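Local coordinates for protein protocadherin gamma-B3 (PDB 5K8R) that probably mediates calcium-dependent cell adhesion and may help to establish and maintain specific neuronal connections in the brain, at residues R34-I39 and F76-E81; L180-V185 and T196-I201; Y217-A222 and V303-S308. All blocks are in the same frame, centred on the assembly; numbering follows the deposited sequence.

Interaction 1. Residues R34-I39 and F76-E81; sequences RNLRVI and FEMVAE
Glu81 gathers two side chains from 34-39 on one carboxylate oxygen. Asn35 ND2 hydrogen-bonds to Glu81 OE2 at 2.7 Å, nearly in line with the acceptor's C-O bond. Arg37 NH1 forms a salt bridge with the same Glu81 OE2 at 3.0 Å, reaching it from above the carboxylate plane, on the opposite face from Asn35. A third polar contact runs from Arg34 NE to Glu81 O (3.1 Å), the oxygen lying in the guanidinium plane and Ala80 CB above one face of that group.

The backbones pair antiparallel: Arg37 with Val79 and Ile39 with Glu77 are hydrogen-bonded pairs, and Val38 with Met78 is the non-hydrogen-bonded pair between them. This joins edge strand 37-39 to strand 73-80 in one sheet of the first cadherin repeat, a Greek-key β-sandwich.

Apolar contacts occupy both faces. Arg37 CG, between its backbone N and carbonyl carbon (chi1 55°), lies 3.4 Å from Val79 CG1, which also sits over one face of the guanidinium, toward its rim. An alanine in place of Arg37 would probably cost Glu81 its salt-bridge partner and open a gap over Val79 CG1. On the other face, Leu36 CD2 touches Ala80 CB at 3.5 Å, and Val38 CG2 approaches Phe76 CD1 obliquely at 3.5 Å. The second subunit packs on the Arg37-Val79 face, its Leu338 against Val79 and its Ser321 against Arg37.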
loop_
_atom_site.group_PDB
_atom_site.type_symbol
_atom_site.label_atom_id
_atom_site.label_comp_id
_atom_site.label_asym_id
_atom_site.label_seq_id
_atom_site.Cartn_x
_atom_site.Cartn_y
_atom_site.Cartn_z
ATOM N N ARG A 34 -44.481 -21.863 67.751
ATOM C CA ARG A 34 -43.498 -20.885 67.315
ATOM C C ARG A 34 -43.701 -20.350 65.920
ATOM O O ARG A 34 -43.410 -19.223 65.645
ATOM C CB ARG A 34 -42.113 -21.410 67.535
ATOM C CG ARG A 34 -41.919 -21.782 68.972
ATOM C CD ARG A 34 -40.648 -21.236 69.539
ATOM N NE ARG A 34 -40.629 -19.801 69.475
ATOM C CZ ARG A 34 -39.600 -19.083 69.847
ATOM N NH1 ARG A 34 -38.538 -19.685 70.302
ATOM N NH2 ARG A 34 -39.641 -17.778 69.786
ATOM N N ASN A 35 -44.216 -21.179 65.049
ATOM C CA ASN A 35 -44.600 -20.770 63.697
ATOM C C ASN A 35 -43.437 -20.109 62.956
ATOM O O ASN A 35 -43.490 -18.941 62.566
ATOM C CB ASN A 35 -45.822 -19.848 63.748
ATOM C CG ASN A 35 -46.468 -19.658 62.391
ATOM O OD1 ASN A 35 -46.319 -20.491 61.497
ATOM N ND2 ASN A 35 -47.195 -18.558 62.231
ATOM N N LEU A 36 -42.369 -20.884 62.774
ATOM C CA LEU A 36 -41.203 -20.391 62.053
ATOM C C LEU A 36 -41.575 -20.057 60.616
ATOM O O LEU A 36 -42.398 -20.738 59.998
ATOM C CB LEU A 36 -40.088 -21.438 62.066
ATOM C CG LEU A 36 -39.754 -22.126 63.389
ATOM C CD1 LEU A 36 -38.675 -23.178 63.180
ATOM C CD2 LEU A 36 -39.317 -21.112 64.422
ATOM N N ARG A 37 -40.965 -19.002 60.077
ATOM C CA ARG A 37 -41.171 -18.700 58.665
ATOM C C ARG A 37 -39.984 -17.916 58.127
ATOM O O ARG A 37 -39.264 -17.250 58.871
ATOM C CB ARG A 37 -42.479 -17.932 58.434
ATOM C CG ARG A 37 -42.617 -16.664 59.247
ATOM C CD ARG A 37 -44.016 -16.085 59.122
ATOM N NE ARG A 37 -44.187 -14.884 59.934
ATOM C CZ ARG A 37 -44.504 -14.894 61.224
ATOM N NH1 ARG A 37 -44.681 -16.047 61.856
ATOM N NH2 ARG A 37 -44.640 -13.753 61.885
ATOM N N VAL A 38 -39.789 -18.009 56.818
ATOM C CA VAL A 38 -38.695 -17.330 56.134
ATOM C C VAL A 38 -39.181 -15.967 55.664
ATOM O O VAL A 38 -40.347 -15.805 55.281
ATOM C CB VAL A 38 -38.175 -18.185 54.961
ATOM C CG1 VAL A 38 -39.285 -18.445 53.952
ATOM C CG2 VAL A 38 -36.979 -17.527 54.294
ATOM N N ILE A 39 -38.283 -14.987 55.698
ATOM C CA ILE A 39 -38.608 -13.629 55.281
ATOM C C ILE A 39 -37.592 -13.096 54.274
ATOM O O ILE A 39 -36.460 -12.770 54.630
ATOM C CB ILE A 39 -38.673 -12.670 56.484
ATOM C CG1 ILE A 39 -39.785 -13.096 57.446
ATOM C CG2 ILE A 39 -38.888 -11.239 56.015
ATOM C CD1 ILE A 39 -41.179 -12.902 56.891
ATOM N N PHE A 76 -30.915 -14.235 54.691
ATOM C CA PHE A 76 -32.308 -13.944 54.994
ATOM C C PHE A 76 -32.534 -14.135 56.489
ATOM O O PHE A 76 -31.629 -14.530 57.230
ATOM C CB PHE A 76 -33.254 -14.814 54.158
ATOM C CG PHE A 76 -33.024 -16.291 54.313
ATOM C CD1 PHE A 76 -33.665 -17.005 55.312
ATOM C CD2 PHE A 76 -32.176 -16.966 53.451
ATOM C CE1 PHE A 76 -33.458 -18.365 55.455
ATOM C CE2 PHE A 76 -31.964 -18.326 53.588
ATOM C CZ PHE A 76 -32.607 -19.026 54.591
ATOM N N GLU A 77 -33.756 -13.850 56.927
ATOM C CA GLU A 77 -34.129 -13.912 58.334
ATOM C C GLU A 77 -35.300 -14.869 58.497
ATOM O O GLU A 77 -36.339 -14.701 57.846
ATOM C CB GLU A 77 -34.497 -12.524 58.864
ATOM C CG GLU A 77 -33.391 -11.487 58.746
ATOM C CD GLU A 77 -32.376 -11.579 59.869
ATOM O OE1 GLU A 77 -32.612 -12.346 60.826
ATOM O OE2 GLU A 77 -31.343 -10.881 59.796
ATOM N N MET A 78 -35.132 -15.870 59.356
ATOM C CA MET A 78 -36.235 -16.726 59.770
ATOM C C MET A 78 -36.808 -16.174 61.068
ATOM O O MET A 78 -36.094 -16.074 62.072
ATOM C CB MET A 78 -35.780 -18.172 59.965
ATOM C CG MET A 78 -36.921 -19.116 60.325
ATOM S SD MET A 78 -36.402 -20.604 61.203
ATOM C CE MET A 78 -35.997 -19.927 62.809
ATOM N N VAL A 79 -38.085 -15.807 61.038
ATOM C CA VAL A 79 -38.745 -15.240 62.205
ATOM C C VAL A 79 -39.646 -16.222 62.946
ATOM O O VAL A 79 -40.413 -16.969 62.340
ATOM C CB VAL A 79 -39.573 -13.995 61.830
ATOM C CG1 VAL A 79 -40.690 -14.371 60.870
ATOM C CG2 VAL A 79 -40.136 -13.337 63.082
ATOM N N ALA A 80 -39.536 -16.199 64.269
ATOM C CA ALA A 80 -40.324 -17.043 65.147
ATOM C C ALA A 80 -41.169 -16.149 66.040
ATOM O O ALA A 80 -40.835 -14.986 66.278
ATOM C CB ALA A 80 -39.439 -17.954 66.006
ATOM N N GLU A 81 -42.273 -16.699 66.534
ATOM C CA GLU A 81 -43.153 -15.969 67.431
ATOM C C GLU A 81 -43.358 -16.770 68.710
ATOM O O GLU A 81 -43.027 -17.957 68.790
ATOM C CB GLU A 81 -44.499 -15.644 66.767
ATOM C CG GLU A 81 -45.123 -16.779 65.982
ATOM C CD GLU A 81 -46.422 -16.372 65.316
ATOM O OE1 GLU A 81 -47.253 -15.720 65.983
ATOM O OE2 GLU A 81 -46.608 -16.691 64.124
#

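Interaction 2. Residues L180-V185 and T196-I201; sequences LVLTAV and TQIRVI
Leu182 and Thr196 lie side by side with their side chains pointing the same way, and Thr196 CG2 comes to 3.7 Å from Leu182 CB. The threonine methyl also meets Leu182 CD2 at 3.8 Å. Thr196 CG2 stands between its backbone N and carbonyl carbon, whereas OG1 is anti to the backbone N (chi1 -179°) and is turned to the backbone oxygens of Asn106, its stronger partner, and Gln105. Leu182 CD2 also lies 4.2 Å from Ile198 CD1. Separately, Leu180 CD1 touches Val200 CG2 at 4.0 Å.

The backbone bonds come in reciprocal pairs, as expected for an antiparallel hairpin. Leu180 and Ile198 exchange two nearly straight N-H...O bonds, each 2.9 Å between N and O, and Leu182 and Thr196 exchange two more. Between these pairs, Val181 and Gln197 form the non-hydrogen-bonded pair, their side chains on the opposite face from the leucines.

The hairpin 177-186/193-203 forms the middle of a four-stranded sheet in the second cadherin repeat. Strand 138-142 flanks it beside 177-186 and strand 107-113 beside 193-203, while Phe148 and Leu150 of strand 148-154 pack against Leu180, Leu182 and Val200.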
loop_
_atom_site.group_PDB
_atom_site.type_symbol
_atom_site.label_atom_id
_atom_site.label_comp_id
_atom_site.label_asym_id
_atom_site.label_seq_id
_atom_site.Cartn_x
_atom_site.Cartn_y
_atom_site.Cartn_z
ATOM N N LEU A 180 -8.511 -22.066 10.149
ATOM C CA LEU A 180 -8.097 -22.625 11.425
ATOM C C LEU A 180 -9.311 -22.878 12.311
ATOM O O LEU A 180 -10.367 -22.261 12.150
ATOM C CB LEU A 180 -7.120 -21.686 12.140
ATOM C CG LEU A 180 -5.982 -21.114 11.294
ATOM C CD1 LEU A 180 -5.109 -20.187 12.126
ATOM C CD2 LEU A 180 -5.156 -22.231 10.684
ATOM N N VAL A 181 -9.142 -23.798 13.259
ATOM C CA VAL A 181 -10.189 -24.168 14.204
ATOM C C VAL A 181 -9.643 -23.993 15.613
ATOM O O VAL A 181 -8.556 -24.492 15.931
ATOM C CB VAL A 181 -10.676 -25.611 13.979
ATOM C CG1 VAL A 181 -11.790 -25.952 14.956
ATOM C CG2 VAL A 181 -11.143 -25.800 12.544
ATOM N N LEU A 182 -10.393 -23.323 16.461
ATOM C CA LEU A 182 -10.028 -23.074 17.826
ATOM C C LEU A 182 -11.066 -23.656 18.748
ATOM O O LEU A 182 -12.228 -23.467 18.566
ATOM C CB LEU A 182 -9.939 -21.580 18.046
ATOM C CG LEU A 182 -9.642 -20.957 19.384
ATOM C CD1 LEU A 182 -8.278 -21.362 19.842
ATOM C CD2 LEU A 182 -9.770 -19.472 19.396
ATOM N N THR A 183 -10.626 -24.362 19.757
ATOM C CA THR A 183 -11.516 -25.007 20.712
ATOM C C THR A 183 -11.177 -24.546 22.124
ATOM O O THR A 183 -10.001 -24.415 22.480
ATOM C CB THR A 183 -11.414 -26.537 20.618
ATOM O OG1 THR A 183 -11.677 -26.950 19.272
ATOM C CG2 THR A 183 -12.419 -27.204 21.547
ATOM N N ALA A 184 -12.212 -24.295 22.923
ATOM C CA ALA A 184 -12.066 -23.910 24.321
ATOM C C ALA A 184 -12.785 -24.934 25.186
ATOM O O ALA A 184 -13.983 -25.175 25.001
ATOM C CB ALA A 184 -12.622 -22.507 24.569
ATOM N N VAL A 185 -12.053 -25.534 26.124
ATOM C CA VAL A 185 -12.590 -26.535 27.041
ATOM C C VAL A 185 -12.391 -26.029 28.463
ATOM O O VAL A 185 -11.264 -25.711 28.859
ATOM C CB VAL A 185 -11.908 -27.903 26.855
ATOM C CG1 VAL A 185 -12.659 -28.980 27.627
ATOM C CG2 VAL A 185 -11.802 -28.259 25.379
ATOM N N THR A 196 -14.700 -22.283 17.443
ATOM C CA THR A 196 -14.834 -21.145 16.550
ATOM C C THR A 196 -13.846 -21.316 15.407
ATOM O O THR A 196 -12.797 -21.946 15.564
ATOM C CB THR A 196 -14.590 -19.810 17.273
ATOM O OG1 THR A 196 -14.763 -18.725 16.353
ATOM C CG2 THR A 196 -13.183 -19.761 17.852
ATOM N N GLN A 197 -14.193 -20.765 14.250
ATOM C CA GLN A 197 -13.367 -20.871 13.057
ATOM C C GLN A 197 -12.714 -19.529 12.758
ATOM O O GLN A 197 -13.351 -18.478 12.874
ATOM C CB GLN A 197 -14.193 -21.340 11.857
ATOM C CG GLN A 197 -14.699 -22.768 11.987
ATOM C CD GLN A 197 -15.520 -23.209 10.793
ATOM O OE1 GLN A 197 -15.935 -22.391 9.974
ATOM N NE2 GLN A 197 -15.756 -24.512 10.686
ATOM N N ILE A 198 -11.440 -19.572 12.383
ATOM C CA ILE A 198 -10.654 -18.377 12.098
ATOM C C ILE A 198 -10.220 -18.450 10.642
ATOM O O ILE A 198 -9.421 -19.319 10.269
ATOM C CB ILE A 198 -9.441 -18.250 13.027
ATOM C CG1 ILE A 198 -9.883 -18.279 14.491
ATOM C CG2 ILE A 198 -8.673 -16.971 12.724
ATOM C CD1 ILE A 198 -8.734 -18.318 15.470
ATOM N N ARG A 199 -10.742 -17.546 9.818
ATOM C CA ARG A 199 -10.353 -17.447 8.414
ATOM C C ARG A 199 -9.274 -16.377 8.302
ATOM O O ARG A 199 -9.569 -15.180 8.256
ATOM C CB ARG A 199 -11.553 -17.132 7.526
ATOM C CG ARG A 199 -11.182 -16.882 6.069
ATOM C CD ARG A 199 -12.393 -16.899 5.143
ATOM N NE ARG A 199 -13.426 -15.949 5.548
ATOM C CZ ARG A 199 -14.570 -16.294 6.129
ATOM N NH1 ARG A 199 -14.833 -17.571 6.375
ATOM N NH2 ARG A 199 -15.455 -15.364 6.463
ATOM N N VAL A 200 -8.019 -16.813 8.273
ATOM C CA VAL A 200 -6.891 -15.914 8.063
ATOM C C VAL A 200 -6.806 -15.584 6.580
ATOM O O VAL A 200 -6.574 -16.468 5.748
ATOM C CB VAL A 200 -5.583 -16.540 8.563
ATOM C CG1 VAL A 200 -4.406 -15.627 8.249
ATOM C CG2 VAL A 200 -5.665 -16.824 10.055
ATOM N N ILE A 201 -7.002 -14.313 6.244
ATOM C CA ILE A 201 -6.879 -13.832 4.874
ATOM C C ILE A 201 -5.523 -13.154 4.737
ATOM O O ILE A 201 -5.203 -12.223 5.488
ATOM C CB ILE A 201 -8.029 -12.879 4.507
ATOM C CG1 ILE A 201 -7.965 -12.502 3.024
ATOM C CG2 ILE A 201 -8.015 -11.647 5.399
ATOM C CD1 ILE A 201 -9.219 -11.827 2.511
#

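Interaction 3. Residues Y217-A222 and V303-S308; sequences YRVNVA and VQIDIS
Arg218 and Asp306 meet in a salt bridge on the outer face of two parallel strands, and the contact divides sharply between this polar side and the apolar, inward face, where Tyr217, Val303, Ile305 and Ile307 are buried. On the inward face the contacts between the segments are hydrocarbon. Val221 CG2 lies 3.8 Å from Ile305 CG2, and Tyr217 CB touches Val303 CG2 at 4.0 Å. Tyr217 CG stands anti to its own carbonyl carbon (chi1 -61°); beyond it the ring leads away from 303-308, and its hydroxyl hydrogen-bonds to Thr213 OG1 and to the backbone N of Gln214. Leu232 of strand 230-237, from the other sheet, touches both Val219 and Val303.

The backbones form a regular parallel pairing, with Val219 and Val221 each bonded to two residues of the partner strand. Val221 N, for example, reaches Asp306 O at 2.9 Å.

The outer face is the solvent side, with Arg218 and Asn220 exposed, yet it is the more tightly gripped around Asp306. The extended Arg218 holds Asp306 OD2 side-on, through NE at 2.8 Å and NH2 at 3.2 Å, with guanidinium and carboxylate planes 80° apart. Gln304 lies alongside, its NE2 over one guanidinium face, toward the rim, and hydrogen-bonds through that NE2 to the syn lone pair of Asp306 OD1 (3.2 Å). Ser284 OG is a second partner of Asp306 OD1, so both carboxylate oxygens are held.

Strand 216-222 is the edge strand that runs parallel to the last strand of the third cadherin repeat. The pairing brings Ala222 beside Ser308, and the residues that follow them, Glu223 and Asp309, bind the same calcium ion. Backbone bonds set the register and the salt bridge ties Arg218 to Asp306 across it, which probably helps to place these two acidic ligands.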
loop_
_atom_site.group_PDB
_atom_site.type_symbol
_atom_site.label_atom_id
_atom_site.label_comp_id
_atom_site.label_asym_id
_atom_site.label_seq_id
_atom_site.Cartn_x
_atom_site.Cartn_y
_atom_site.Cartn_z
ATOM N N TYR A 217 12.635 -7.754 -27.712
ATOM C CA TYR A 217 11.535 -7.826 -28.672
ATOM C C TYR A 217 12.053 -7.302 -30.006
ATOM O O TYR A 217 12.137 -6.089 -30.217
ATOM C CB TYR A 217 10.329 -7.025 -28.190
ATOM C CG TYR A 217 9.749 -7.502 -26.877
ATOM C CD1 TYR A 217 8.805 -8.519 -26.840
ATOM C CD2 TYR A 217 10.139 -6.926 -25.675
ATOM C CE1 TYR A 217 8.268 -8.955 -25.642
ATOM C CE2 TYR A 217 9.609 -7.355 -24.471
ATOM C CZ TYR A 217 8.674 -8.368 -24.461
ATOM O OH TYR A 217 8.143 -8.798 -23.266
ATOM N N ARG A 218 12.401 -8.217 -30.906
ATOM C CA ARG A 218 12.938 -7.861 -32.212
ATOM C C ARG A 218 11.872 -8.043 -33.285
ATOM O O ARG A 218 11.089 -8.995 -33.243
ATOM C CB ARG A 218 14.170 -8.702 -32.547
ATOM C CG ARG A 218 14.934 -8.216 -33.769
ATOM C CD ARG A 218 16.246 -8.966 -33.944
ATOM N NE ARG A 218 17.028 -8.442 -35.060
ATOM C CZ ARG A 218 18.224 -8.901 -35.418
ATOM N NH1 ARG A 218 18.780 -9.899 -34.747
ATOM N NH2 ARG A 218 18.863 -8.362 -36.447
ATOM N N VAL A 219 11.849 -7.120 -34.246
ATOM C CA VAL A 219 10.860 -7.142 -35.316
ATOM C C VAL A 219 11.436 -6.381 -36.500
ATOM O O VAL A 219 12.266 -5.484 -36.334
ATOM C CB VAL A 219 9.513 -6.539 -34.840
ATOM C CG1 VAL A 219 9.661 -5.051 -34.588
ATOM C CG2 VAL A 219 8.401 -6.820 -35.845
ATOM N N ASN A 220 11.000 -6.751 -37.702
ATOM C CA ASN A 220 11.428 -6.104 -38.936
ATOM C C ASN A 220 10.210 -5.485 -39.607
ATOM O O ASN A 220 9.227 -6.182 -39.881
ATOM C CB ASN A 220 12.116 -7.104 -39.871
ATOM C CG ASN A 220 12.848 -6.429 -41.020
ATOM O OD1 ASN A 220 12.367 -5.454 -41.599
ATOM N ND2 ASN A 220 14.023 -6.950 -41.355
ATOM N N VAL A 221 10.276 -4.180 -39.866
ATOM C CA VAL A 221 9.207 -3.454 -40.538
ATOM C C VAL A 221 9.802 -2.673 -41.700
ATOM O O VAL A 221 10.947 -2.216 -41.644
ATOM C CB VAL A 221 8.452 -2.510 -39.575
ATOM C CG1 VAL A 221 7.694 -3.313 -38.530
ATOM C CG2 VAL A 221 9.419 -1.542 -38.912
ATOM N N ALA A 222 9.016 -2.528 -42.764
ATOM C CA ALA A 222 9.474 -1.787 -43.926
ATOM C C ALA A 222 9.446 -0.286 -43.649
ATOM O O ALA A 222 8.730 0.201 -42.771
ATOM C CB ALA A 222 8.620 -2.119 -45.149
ATOM N N VAL A 303 14.097 -3.374 -27.003
ATOM C CA VAL A 303 13.285 -3.496 -28.206
ATOM C C VAL A 303 14.157 -3.113 -29.394
ATOM O O VAL A 303 14.730 -2.018 -29.417
ATOM C CB VAL A 303 12.030 -2.609 -28.147
ATOM C CG1 VAL A 303 11.466 -2.392 -29.540
ATOM C CG2 VAL A 303 10.982 -3.231 -27.237
ATOM N N GLN A 304 14.264 -4.010 -30.370
ATOM C CA GLN A 304 15.045 -3.768 -31.579
ATOM C C GLN A 304 14.099 -3.764 -32.772
ATOM O O GLN A 304 13.518 -4.800 -33.115
ATOM C CB GLN A 304 16.145 -4.814 -31.750
ATOM C CG GLN A 304 17.049 -4.556 -32.946
ATOM C CD GLN A 304 18.267 -5.457 -32.967
ATOM O OE1 GLN A 304 18.604 -6.090 -31.967
ATOM N NE2 GLN A 304 18.935 -5.519 -34.112
ATOM N N ILE A 305 13.947 -2.602 -33.397
ATOM C CA ILE A 305 13.101 -2.426 -34.570
ATOM C C ILE A 305 14.021 -2.258 -35.769
ATOM O O ILE A 305 14.666 -1.213 -35.930
ATOM C CB ILE A 305 12.159 -1.224 -34.419
ATOM C CG1 ILE A 305 11.334 -1.355 -33.136
ATOM C CG2 ILE A 305 11.252 -1.102 -35.633
ATOM C CD1 ILE A 305 10.504 -0.132 -32.815
ATOM N N ASP A 306 14.096 -3.290 -36.604
ATOM C CA ASP A 306 14.905 -3.251 -37.812
ATOM C C ASP A 306 14.056 -2.789 -38.989
ATOM O O ASP A 306 12.898 -3.191 -39.132
ATOM C CB ASP A 306 15.508 -4.626 -38.104
ATOM C CG ASP A 306 16.441 -5.095 -37.006
ATOM O OD1 ASP A 306 17.133 -4.244 -36.408
ATOM O OD2 ASP A 306 16.482 -6.314 -36.740
ATOM N N ILE A 307 14.639 -1.938 -39.828
ATOM C CA ILE A 307 13.954 -1.361 -40.977
ATOM C C ILE A 307 14.547 -1.960 -42.244
ATOM O O ILE A 307 15.772 -1.997 -42.408
ATOM C CB ILE A 307 14.063 0.173 -40.987
ATOM C CG1 ILE A 307 13.437 0.755 -39.718
ATOM C CG2 ILE A 307 13.393 0.748 -42.223
ATOM C CD1 ILE A 307 13.398 2.264 -39.697
ATOM N N SER A 308 13.679 -2.433 -43.134
ATOM C CA SER A 308 14.088 -3.019 -44.400
ATOM C C SER A 308 13.966 -1.996 -45.522
ATOM O O SER A 308 13.121 -1.096 -45.483
ATOM C CB SER A 308 13.248 -4.258 -44.724
ATOM O OG SER A 308 11.864 -3.964 -44.666
#

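Overall arrangement
Three strand pairings, each in a different cadherin repeat, show how the same kind of sandwich sheet is built at its edges and its middle. Interaction 2 is the core case: two central strands, largely buried and joined by backbone bonds and hydrocarbon. Interactions 1 and 3 each attach an outermost strand, antiparallel in interaction 1 and parallel in interaction 3, and both add a salt bridge on the face turned from the sandwich interior. Their surroundings differ: the second subunit packs on that face in interaction 1, whereas no other chain of the assembly touches interaction 3, which lies near calcium. No strand is shared, and the centres of interactions 1 and 3 stand about 111 Å apart along the rod.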